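Local coordinates for protein DNA polymerase sliding clamp 3 (PDB 3AIZ) that forms part of a DNA-encircling ring that serves as a moving platform, tethering DNA polymerase and other proteins to DNA during replication, at residues C[24-29]-C[114-119]. Residues are numbered along the deposited sequence; the frame is centred on the assembly and turned at random.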
loop_
_atom_site.group_PDB
_atom_site.type_symbol
_atom_site.label_atom_id
_atom_site.label_comp_id
_atom_site.label_asym_id
_atom_site.label_seq_id
_atom_site.Cartn_x
_atom_site.Cartn_y
_atom_site.Cartn_z
ATOM N N GLU C 24 18.764 32.390 -11.816
ATOM C CA GLU C 24 18.237 33.716 -12.114
ATOM C C GLU C 24 17.768 33.784 -13.560
ATOM O O GLU C 24 18.454 33.313 -14.465
ATOM C CB GLU C 24 19.300 34.787 -11.851
ATOM C CG GLU C 24 18.937 36.184 -12.353
ATOM C CD GLU C 24 19.311 36.410 -13.811
ATOM O OE1 GLU C 24 20.372 35.909 -14.245
ATOM O OE2 GLU C 24 18.547 37.099 -14.524
ATOM N N ILE C 25 16.592 34.363 -13.778
ATOM C CA ILE C 25 16.106 34.571 -15.134
ATOM C C ILE C 25 15.914 36.054 -15.409
ATOM O O ILE C 25 15.745 36.851 -14.488
ATOM C CB ILE C 25 14.783 33.829 -15.406
ATOM C CG1 ILE C 25 13.618 34.526 -14.706
ATOM C CG2 ILE C 25 14.886 32.376 -14.973
ATOM C CD1 ILE C 25 12.270 33.969 -15.091
ATOM N N THR C 26 15.948 36.418 -16.685
ATOM C CA THR C 26 15.778 37.803 -17.087
ATOM C C THR C 26 14.523 37.962 -17.933
ATOM O O THR C 26 14.537 37.694 -19.134
ATOM C CB THR C 26 16.988 38.302 -17.890
ATOM O OG1 THR C 26 18.177 38.167 -17.101
ATOM C CG2 THR C 26 16.805 39.760 -18.280
ATOM N N LEU C 27 13.437 38.390 -17.298
ATOM C CA LEU C 27 12.202 38.675 -18.014
ATOM C C LEU C 27 12.410 39.878 -18.926
ATOM O O LEU C 27 12.557 41.006 -18.455
ATOM C CB LEU C 27 11.063 38.945 -17.034
ATOM C CG LEU C 27 10.744 37.816 -16.052
ATOM C CD1 LEU C 27 9.719 38.270 -15.027
ATOM C CD2 LEU C 27 10.256 36.583 -16.794
ATOM N N ASP C 28 12.431 39.629 -20.230
ATOM C CA ASP C 28 12.673 40.680 -21.210
ATOM C C ASP C 28 11.393 41.034 -21.958
ATOM O O ASP C 28 11.054 40.406 -22.960
ATOM C CB ASP C 28 13.759 40.243 -22.195
ATOM C CG ASP C 28 14.070 41.303 -23.233
ATOM O OD1 ASP C 28 13.548 42.431 -23.113
ATOM O OD2 ASP C 28 14.839 41.005 -24.171
ATOM N N PHE C 29 10.685 42.045 -21.465
ATOM C CA PHE C 29 9.437 42.481 -22.083
ATOM C C PHE C 29 9.691 43.392 -23.279
ATOM O O PHE C 29 10.260 44.474 -23.140
ATOM C CB PHE C 29 8.550 43.190 -21.057
ATOM C CG PHE C 29 8.120 42.311 -19.919
ATOM C CD1 PHE C 29 8.892 42.211 -18.776
ATOM C CD2 PHE C 29 6.945 41.583 -19.996
ATOM C CE1 PHE C 29 8.501 41.402 -17.727
ATOM C CE2 PHE C 29 6.547 40.771 -18.951
ATOM C CZ PHE C 29 7.327 40.680 -17.816
ATOM N N ILE C 114 17.910 42.372 -9.671
ATOM C CA ILE C 114 19.286 41.907 -9.562
ATOM C C ILE C 114 19.992 42.018 -10.907
ATOM O O ILE C 114 19.347 42.187 -11.943
ATOM C CB ILE C 114 19.344 40.450 -9.072
ATOM C CG1 ILE C 114 18.492 39.555 -9.972
ATOM C CG2 ILE C 114 18.867 40.353 -7.631
ATOM C CD1 ILE C 114 18.385 38.129 -9.481
ATOM N N VAL C 115 21.318 41.929 -10.891
ATOM C CA VAL C 115 22.093 41.996 -12.124
ATOM C C VAL C 115 21.747 40.830 -13.045
ATOM O O VAL C 115 21.820 39.667 -12.650
ATOM C CB VAL C 115 23.609 42.016 -11.853
ATOM C CG1 VAL C 115 24.020 43.353 -11.259
ATOM C CG2 VAL C 115 24.004 40.873 -10.932
ATOM N N ALA C 116 21.362 41.155 -14.273
ATOM C CA ALA C 116 20.961 40.146 -15.242
ATOM C C ALA C 116 21.973 40.031 -16.376
ATOM O O ALA C 116 22.224 40.993 -17.102
ATOM C CB ALA C 116 19.579 40.464 -15.792
ATOM N N SER C 117 22.552 38.845 -16.522
ATOM C CA SER C 117 23.505 38.587 -17.591
ATOM C C SER C 117 22.813 38.560 -18.949
ATOM O O SER C 117 21.617 38.286 -19.042
ATOM C CB SER C 117 24.222 37.259 -17.356
ATOM O OG SER C 117 24.931 37.269 -16.130
ATOM N N GLU C 118 23.573 38.853 -19.996
ATOM C CA GLU C 118 23.080 38.716 -21.359
ATOM C C GLU C 118 23.500 37.357 -21.899
ATOM O O GLU C 118 24.673 36.986 -21.827
ATOM C CB GLU C 118 23.634 39.830 -22.249
ATOM C CG GLU C 118 23.188 41.228 -21.851
ATOM C CD GLU C 118 23.783 42.303 -22.742
ATOM O OE1 GLU C 118 24.611 41.963 -23.614
ATOM O OE2 GLU C 118 23.424 43.489 -22.568
ATOM N N ILE C 119 22.539 36.609 -22.430
ATOM C CA ILE C 119 22.823 35.277 -22.945
ATOM C C ILE C 119 22.961 35.287 -24.464
ATOM O O ILE C 119 22.013 35.598 -25.185
ATOM C CB ILE C 119 21.746 34.252 -22.524
ATOM C CG1 ILE C 119 21.678 34.130 -21.000
ATOM C CG2 ILE C 119 22.038 32.893 -23.136
ATOM C CD1 ILE C 119 20.926 35.254 -20.317
#
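Glu24 reaches Ile114 and Ala116 through two torsions: CG stands anti to the backbone N (chi1 170°), and the chain then bends at chi2 (-86°). Its CG meets the tip of Ile114, CD1, at 3.5 Å, and the two chains run past each other in opposing senses. Beyond the bend, OE2 comes to 3.7 Å from Ala116 CB. Two residues along the strand, Thr26 has OG1 beside its backbone N (chi1 -58°), where it donates a hydrogen bond of 2.8 Å to the syn lone pair of Glu24 OE2. That bond links two neighbouring side chains on the same strand face. Ala116 CB lies over the bonded oxygens, Thr26 OG1 and Glu24 OE2, with Thr26 CG2 3.8 Å from the same methyl. The nearest CA atoms across the contact, Thr26 and Ala116, lie 6.0 Å apart.

Strand 24-29 belongs to the N-terminal half of the PCNA fold; its other face turns inward, where Ile25 and Leu27 pack on Phe15 of helix 8-18. Residues 114-119 lie in the interdomain connecting loop, which in PCNA relatives commonly helps receive partner proteins. Further on, Ile119 touches Arg37 of strand 33-39.

The loop is thus laid on the outer face of the sheet by van der Waals contacts, partly carbon to carbon and partly methyl against oxygen. Neither hydrogen bond nor salt bridge joins the segments; the polar pairing stays within the strand, consistent with residues 114-117 being held here by shape.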